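Local coordinates for protein aspartate aminotransferase (PDB 4H51) that probably catalyses the pyridoxal-phosphate-dependent transfer of an amino group between aspartate and 2-oxoglutarate, at residues G118-T130 with W147-W159. Sequence-based numbering, arbitrary orientation. Where two conformers were deposited one is given.
Sequences GTGAVSLGAKLLT and WPNHYGVVKAAGW
The backbones of Ser-123 and Val-153 come close, CA to CA 5.7 Å, where helices 118-129 and 148-156 pack, their axes 8.8 Å apart and their N-to-C directions 39° apart. Val-153 fills the middle of the contact: its CG1, anti to the backbone N (chi1 173°), presses tightly on Ser-123 CA at 3.5 Å and also meets Val-122 CG1. In the conformer given, a water links Ser-123 OG and Val-153 O. One turn on, Ala-157 CB sits 3.6 Å from Ala-126 CB, with the CG of Lys-127 alongside. Gly-158, at positive phi, is the first residue to leave helical angles, in a Schellman motif, and the indole of Trp-159 reaches across to helix 118-129: NE1 donates to Ala-126 O (2.9 Å, nearly straight at 166°). The acceptor lies in the indole plane, while NE1 stands above the carbonyl plane. Leu-129 CB meets the indole's edge at CZ2. At the other end Thr-119 OG1 lies 3.4 Å from Trp-147 CH2, at the ring edge. That hydroxyl hydrogen-bonds to a phosphate oxygen of the pyridoxal-phosphate-modified Lys-265 and to Thr-303 of the second subunit, tying this end to the active site and dimer interface. Leu-124 and Leu-128 pack on helix 287-299, while Val-154 and Trp-159 rest on strands 140-144 and 192-196.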
ATOM      1  N   GLY B 118       8.470   1.077   4.918  1.00 10.31           N
ATOM      2  CA  GLY B 118       8.599   0.808   6.341  1.00 10.57           C
ATOM      3  C   GLY B 118       7.324   1.037   7.097  1.00 10.12           C
ATOM      4  O   GLY B 118       7.042   0.344   8.052  1.00 10.97           O
ATOM      5  N   THR B 119       6.543   2.035   6.699  1.00  9.95           N
ATOM      6  CA  THR B 119       5.286   2.283   7.378  1.00  9.62           C
ATOM      7  C   THR B 119       4.416   1.049   7.180  1.00  9.60           C
ATOM      8  O   THR B 119       3.849   0.544   8.130  1.00  9.30           O
ATOM      9  CB  THR B 119       4.520   3.524   6.863  1.00  9.94           C
ATOM     10  OG1 THR B 119       5.336   4.715   6.905  1.00  9.75           O
ATOM     11  CG2 THR B 119       3.203   3.712   7.653  1.00  9.59           C
ATOM     12  N   GLY B 120       4.309   0.581   5.940  1.00  9.37           N
ATOM     13  CA  GLY B 120       3.525  -0.616   5.619  1.00  9.49           C
ATOM     14  C   GLY B 120       3.974  -1.812   6.431  1.00  9.48           C
ATOM     15  O   GLY B 120       3.158  -2.636   6.887  1.00  9.86           O
ATOM     16  N   ALA B 121       5.290  -1.961   6.598  1.00  8.72           N
ATOM     17  CA  ALA B 121       5.816  -3.078   7.380  1.00  8.78           C
ATOM     18  C   ALA B 121       5.490  -2.968   8.871  1.00  8.97           C
ATOM     19  O   ALA B 121       5.233  -3.989   9.528  1.00  9.37           O
ATOM     20  CB  ALA B 121       7.352  -3.188   7.147  1.00  8.32           C
ATOM     21  N   VAL B 122       5.514  -1.744   9.408  1.00  8.71           N
ATOM     22  CA  VAL B 122       5.179  -1.546  10.832  1.00  8.89           C
ATOM     23  C   VAL B 122       3.700  -1.874  11.009  1.00  9.21           C
ATOM     24  O   VAL B 122       3.366  -2.611  11.907  1.00  9.00           O
ATOM     25  CB  VAL B 122       5.510  -0.149  11.357  1.00  8.87           C
ATOM     26  CG1 VAL B 122       4.983   0.059  12.811  1.00  9.27           C
ATOM     27  CG2 VAL B 122       7.020   0.055  11.296  1.00  8.80           C
ATOM     28  N   SER B 123       2.831  -1.347  10.130  1.00  9.16           N
ATOM     29  CA  SER B 123       1.413  -1.644  10.225  0.60  9.34           C
ATOM     30  C   SER B 123       1.124  -3.131  10.094  1.00  9.77           C
ATOM     31  O   SER B 123       0.370  -3.721  10.911  1.00  9.33           O
ATOM     32  CB  SER B 123       0.652  -0.864   9.145  0.60  9.47           C
ATOM     33  OG  SER B 123      -0.723  -1.130   9.212  0.60  9.66           O
ATOM     34  N   LEU B 124       1.687  -3.748   9.039  1.00  9.70           N
ATOM     35  CA  LEU B 124       1.489  -5.177   8.819  1.00 10.22           C
ATOM     36  C   LEU B 124       2.008  -6.035  10.003  1.00 10.17           C
ATOM     37  O   LEU B 124       1.359  -7.015  10.402  1.00 10.23           O
ATOM     38  CB  LEU B 124       2.141  -5.656   7.513  1.00 10.06           C
ATOM     39  CG  LEU B 124       1.958  -7.131   7.150  1.00 10.43           C
ATOM     40  CD1 LEU B 124       0.497  -7.492   6.966  1.00 11.16           C
ATOM     41  CD2 LEU B 124       2.639  -7.479   5.814  1.00 10.13           C
ATOM     42  N   GLY B 125       3.189  -5.712  10.491  1.00 10.35           N
ATOM     43  CA  GLY B 125       3.783  -6.402  11.632  1.00 10.82           C
ATOM     44  C   GLY B 125       2.914  -6.240  12.869  1.00 11.09           C
ATOM     45  O   GLY B 125       2.685  -7.194  13.596  1.00 12.64           O
ATOM     46  N   ALA B 126       2.428  -5.039  13.104  1.00 11.25           N
ATOM     47  CA  ALA B 126       1.578  -4.774  14.263  1.00 11.81           C
ATOM     48  C   ALA B 126       0.309  -5.602  14.179  1.00 12.38           C
ATOM     49  O   ALA B 126      -0.109  -6.148  15.202  1.00 11.88           O
ATOM     50  CB  ALA B 126       1.247  -3.294  14.409  1.00 11.18           C
ATOM     51  N   LYS B 127      -0.266  -5.732  12.970  1.00 12.62           N
ATOM     52  CA  LYS B 127      -1.429  -6.608  12.769  1.00 14.05           C
ATOM     53  C   LYS B 127      -1.097  -8.068  12.924  1.00 13.33           C
ATOM     54  O   LYS B 127      -1.816  -8.821  13.568  1.00 13.72           O
ATOM     55  CB  LYS B 127      -2.075  -6.351  11.385  1.00 16.03           C
ATOM     56  CG  LYS B 127      -2.690  -4.962  11.293  1.00 18.92           C
ATOM     57  CD  LYS B 127      -3.399  -4.649   9.973  1.00 21.64           C
ATOM     58  CE  LYS B 127      -3.294  -3.150   9.684  1.00 24.39           C
ATOM     59  NZ  LYS B 127      -4.280  -2.601   8.697  1.00 28.04           N
ATOM     60  N   LEU B 128       0.004  -8.504  12.341  1.00 12.72           N
ATOM     61  CA  LEU B 128       0.398  -9.909  12.489  1.00 12.99           C
ATOM     62  C   LEU B 128       0.510 -10.326  13.981  1.00 13.13           C
ATOM     63  O   LEU B 128       0.140 -11.438  14.379  1.00 13.46           O
ATOM     64  CB  LEU B 128       1.735 -10.146  11.782  1.00 12.66           C
ATOM     65  CG  LEU B 128       2.388 -11.532  11.901  1.00 13.22           C
ATOM     66  CD1 LEU B 128       1.543 -12.628  11.242  1.00 13.02           C
ATOM     67  CD2 LEU B 128       3.770 -11.492  11.259  1.00 13.06           C
ATOM     68  N   LEU B 129       1.056  -9.424  14.779  1.00 12.99           N
ATOM     69  CA  LEU B 129       1.343  -9.693  16.202  1.00 13.51           C
ATOM     70  C   LEU B 129       0.044  -9.864  16.998  1.00 13.99           C
ATOM     71  O   LEU B 129       0.044 -10.538  18.026  1.00 15.77           O
ATOM     72  CB  LEU B 129       2.200  -8.576  16.783  1.00 12.61           C
ATOM     73  CG  LEU B 129       3.681  -8.669  16.395  1.00 12.01           C
ATOM     74  CD1 LEU B 129       4.462  -7.440  16.767  1.00 11.75           C
ATOM     75  CD2 LEU B 129       4.412  -9.891  16.909  1.00 12.36           C
ATOM     76  N   THR B 130      -1.045  -9.253  16.538  1.00 13.96           N
ATOM     77  CA  THR B 130      -2.356  -9.455  17.174  1.00 14.73           C
ATOM     78  C   THR B 130      -2.840 -10.900  17.007  1.00 16.08           C
ATOM     79  O   THR B 130      -3.787 -11.302  17.685  1.00 16.40           O
ATOM     80  CB  THR B 130      -3.435  -8.464  16.683  1.00 14.97           C
ATOM     81  OG1 THR B 130      -3.878  -8.794  15.348  1.00 14.41           O
ATOM     82  CG2 THR B 130      -2.909  -7.030  16.732  1.00 13.85           C
ATOM     83  N   TRP B 147       8.964   8.123  16.700  1.00 14.60           N
ATOM     84  CA  TRP B 147       8.385   8.601  15.468  1.00 14.78           C
ATOM     85  C   TRP B 147       6.946   8.864  15.698  1.00 15.93           C
ATOM     86  O   TRP B 147       6.204   7.982  16.109  1.00 14.31           O
ATOM     87  CB  TRP B 147       8.528   7.533  14.443  1.00 14.58           C
ATOM     88  CG  TRP B 147       7.973   7.814  13.088  1.00 14.92           C
ATOM     89  CD1 TRP B 147       8.102   8.960  12.330  1.00 16.50           C
ATOM     90  CD2 TRP B 147       7.358   6.838  12.204  1.00 15.16           C
ATOM     91  NE1 TRP B 147       7.565   8.782  11.074  1.00 17.46           N
ATOM     92  CE2 TRP B 147       7.115   7.517  10.933  1.00 16.35           C
ATOM     93  CE3 TRP B 147       6.971   5.530  12.343  1.00 14.65           C
ATOM     94  CZ2 TRP B 147       6.449   6.884   9.877  1.00 15.78           C
ATOM     95  CZ3 TRP B 147       6.320   4.894  11.270  1.00 14.83           C
ATOM     96  CH2 TRP B 147       6.089   5.555  10.062  1.00 14.83           C
ATOM     97  N   PRO B 148       6.493  10.101  15.384  1.00 20.11           N
ATOM     98  CA  PRO B 148       5.134  10.414  15.733  1.00 21.22           C
ATOM     99  C   PRO B 148       4.140   9.450  15.166  1.00 20.32           C
ATOM    100  O   PRO B 148       3.141   9.209  15.808  1.00 24.31           O
ATOM    101  CB  PRO B 148       4.933  11.803  15.139  1.00 22.96           C
ATOM    102  CG  PRO B 148       6.278  12.423  15.228  1.00 23.05           C
ATOM    103  CD  PRO B 148       7.233  11.292  14.927  1.00 22.24           C
ATOM    104  N   ASN B 149       4.415   8.825  14.009  1.00 16.90           N
ATOM    105  CA  ASN B 149       3.442   7.920  13.440  1.00 15.02           C
ATOM    106  C   ASN B 149       3.363   6.537  14.101  1.00 13.45           C
ATOM    107  O   ASN B 149       2.425   5.816  13.852  1.00 13.65           O
ATOM    108  CB  ASN B 149       3.713   7.740  11.940  1.00 15.22           C
ATOM    109  CG  ASN B 149       2.458   7.332  11.133  1.00 15.50           C
ATOM    110  OD1 ASN B 149       1.360   7.758  11.475  1.00 15.27           O
ATOM    111  ND2 ASN B 149       2.640   6.595   9.994  1.00 12.77           N
ATOM    112  N   HIS B 150       4.319   6.131  14.940  1.00 12.28           N
ATOM    113  CA  HIS B 150       4.233   4.801  15.605  1.00 11.41           C
ATOM    114  C   HIS B 150       2.919   4.616  16.323  1.00 11.79           C
ATOM    115  O   HIS B 150       2.294   3.578  16.214  1.00 10.93           O
ATOM    116  CB  HIS B 150       5.376   4.552  16.620  1.00 11.39           C
ATOM    117  CG  HIS B 150       6.653   3.994  16.016  1.00 11.13           C
ATOM    118  ND1 HIS B 150       7.888   4.169  16.597  1.00 11.68           N
ATOM    119  CD2 HIS B 150       6.881   3.262  14.854  1.00 11.52           C
ATOM    120  CE1 HIS B 150       8.810   3.572  15.844  1.00 11.13           C
ATOM    121  NE2 HIS B 150       8.206   3.044  14.773  1.00 11.11           N
ATOM    122  N   TYR B 151       2.524   5.616  17.119  1.00 11.43           N
ATOM    123  CA  TYR B 151       1.330   5.508  17.966  1.00 12.54           C
ATOM    124  C   TYR B 151       0.057   5.192  17.158  1.00 12.21           C
ATOM    125  O   TYR B 151      -0.700   4.215  17.430  1.00 12.67           O
ATOM    126  CB  TYR B 151       1.197   6.797  18.858  1.00 13.65           C
ATOM    127  CG  TYR B 151       0.262   6.580  20.036  1.00 14.93           C
ATOM    128  CD1 TYR B 151      -1.148   6.697  19.863  1.00 15.34           C
ATOM    129  CD2 TYR B 151       0.750   6.174  21.282  1.00 15.51           C
ATOM    130  CE1 TYR B 151      -2.045   6.454  20.924  1.00 16.50           C
ATOM    131  CE2 TYR B 151      -0.143   5.904  22.332  1.00 16.48           C
ATOM    132  CZ  TYR B 151      -1.528   6.055  22.160  1.00 16.58           C
ATOM    133  OH  TYR B 151      -2.400   5.791  23.215  1.00 17.61           O
ATOM    134  N   GLY B 152      -0.166   5.987  16.120  1.00 12.56           N
ATOM    135  CA  GLY B 152      -1.345   5.821  15.284  1.00 12.51           C
ATOM    136  C   GLY B 152      -1.351   4.512  14.543  1.00 12.47           C
ATOM    137  O   GLY B 152      -2.382   3.868  14.406  1.00 12.45           O
ATOM    138  N   VAL B 153      -0.189   4.117  14.038  1.00 11.81           N
ATOM    139  CA  VAL B 153      -0.066   2.857  13.338  1.00 12.24           C
ATOM    140  C   VAL B 153      -0.419   1.706  14.249  1.00 12.53           C
ATOM    141  O   VAL B 153      -1.200   0.829  13.911  1.00 13.08           O
ATOM    142  CB  VAL B 153       1.358   2.662  12.714  1.00 11.24           C
ATOM    143  CG1 VAL B 153       1.485   1.271  12.155  1.00 11.65           C
ATOM    144  CG2 VAL B 153       1.584   3.720  11.627  1.00 11.21           C
ATOM    145  N   VAL B 154       0.136   1.715  15.454  1.00 13.31           N
ATOM    146  CA  VAL B 154      -0.097   0.597  16.365  1.00 13.89           C
ATOM    147  C   VAL B 154      -1.559   0.538  16.865  1.00 13.71           C
ATOM    148  O   VAL B 154      -2.168  -0.541  16.953  1.00 13.11           O
ATOM    149  CB  VAL B 154       1.003   0.700  17.462  1.00 14.77           C
ATOM    150  CG1 VAL B 154       0.606   0.170  18.796  1.00 16.00           C
ATOM    151  CG2 VAL B 154       2.324   0.099  16.926  1.00 13.79           C
ATOM    152  N   LYS B 155      -2.114   1.694  17.219  1.00 14.10           N
ATOM    153  CA  LYS B 155      -3.552   1.855  17.580  1.00 14.82           C
ATOM    154  C   LYS B 155      -4.489   1.321  16.489  1.00 14.80           C
ATOM    155  O   LYS B 155      -5.402   0.522  16.751  1.00 14.43           O
ATOM    156  CB  LYS B 155      -3.847   3.350  17.850  1.00 16.32           C
ATOM    157  CG  LYS B 155      -5.218   3.702  18.459  1.00 18.54           C
ATOM    158  CD  LYS B 155      -5.359   5.217  18.692  1.00 19.67           C
ATOM    159  CE  LYS B 155      -6.848   5.613  18.779  1.00 22.13           C
ATOM    160  NZ  LYS B 155      -7.065   7.021  19.219  1.00 23.02           N
ATOM    161  N   ALA B 156      -4.242   1.756  15.258  1.00 14.37           N
ATOM    162  CA  ALA B 156      -5.044   1.357  14.146  1.00 14.55           C
ATOM    163  C   ALA B 156      -4.976  -0.151  13.869  1.00 15.08           C
ATOM    164  O   ALA B 156      -5.953  -0.742  13.409  1.00 15.28           O
ATOM    165  CB  ALA B 156      -4.627   2.138  12.909  1.00 14.85           C
ATOM    166  N   ALA B 157      -3.827  -0.767  14.144  1.00 14.66           N
ATOM    167  CA  ALA B 157      -3.701  -2.234  14.050  1.00 15.11           C
ATOM    168  C   ALA B 157      -4.441  -3.021  15.152  1.00 16.08           C
ATOM    169  O   ALA B 157      -4.462  -4.243  15.106  1.00 17.13           O
ATOM    170  CB  ALA B 157      -2.224  -2.618  14.081  1.00 14.92           C
ATOM    171  N   GLY B 158      -5.004  -2.337  16.163  1.00 15.54           N
ATOM    172  CA  GLY B 158      -5.814  -2.997  17.188  1.00 16.57           C
ATOM    173  C   GLY B 158      -5.214  -3.029  18.609  1.00 16.04           C
ATOM    174  O   GLY B 158      -5.789  -3.631  19.534  1.00 17.05           O
ATOM    175  N   TRP B 159      -4.103  -2.355  18.814  1.00 14.17           N
ATOM    176  CA  TRP B 159      -3.450  -2.385  20.124  1.00 14.80           C
ATOM    177  C   TRP B 159      -4.070  -1.407  21.074  1.00 15.19           C
ATOM    178  O   TRP B 159      -4.049  -0.232  20.807  1.00 14.94           O
ATOM    179  CB  TRP B 159      -1.945  -2.163  20.027  1.00 13.98           C
ATOM    180  CG  TRP B 159      -1.300  -3.326  19.345  1.00 13.55           C
ATOM    181  CD1 TRP B 159      -1.184  -3.544  17.970  1.00 13.63           C
ATOM    182  CD2 TRP B 159      -0.731  -4.519  19.963  1.00 14.00           C
ATOM    183  NE1 TRP B 159      -0.567  -4.721  17.710  1.00 13.60           N
ATOM    184  CE2 TRP B 159      -0.278  -5.369  18.866  1.00 13.58           C
ATOM    185  CE3 TRP B 159      -0.527  -4.945  21.266  1.00 14.05           C
ATOM    186  CZ2 TRP B 159       0.317  -6.576  19.082  1.00 13.75           C
ATOM    187  CZ3 TRP B 159       0.092  -6.172  21.469  1.00 14.45           C
ATOM    188  CH2 TRP B 159       0.506  -6.973  20.401  1.00 14.14           C
TER
HETATM  189  O   HOH W   1      -1.919   0.302  11.142  1.00 12.25           O
HETATM  190  O   HOH W   2      -5.567  -6.409  14.127  1.00 37.20           O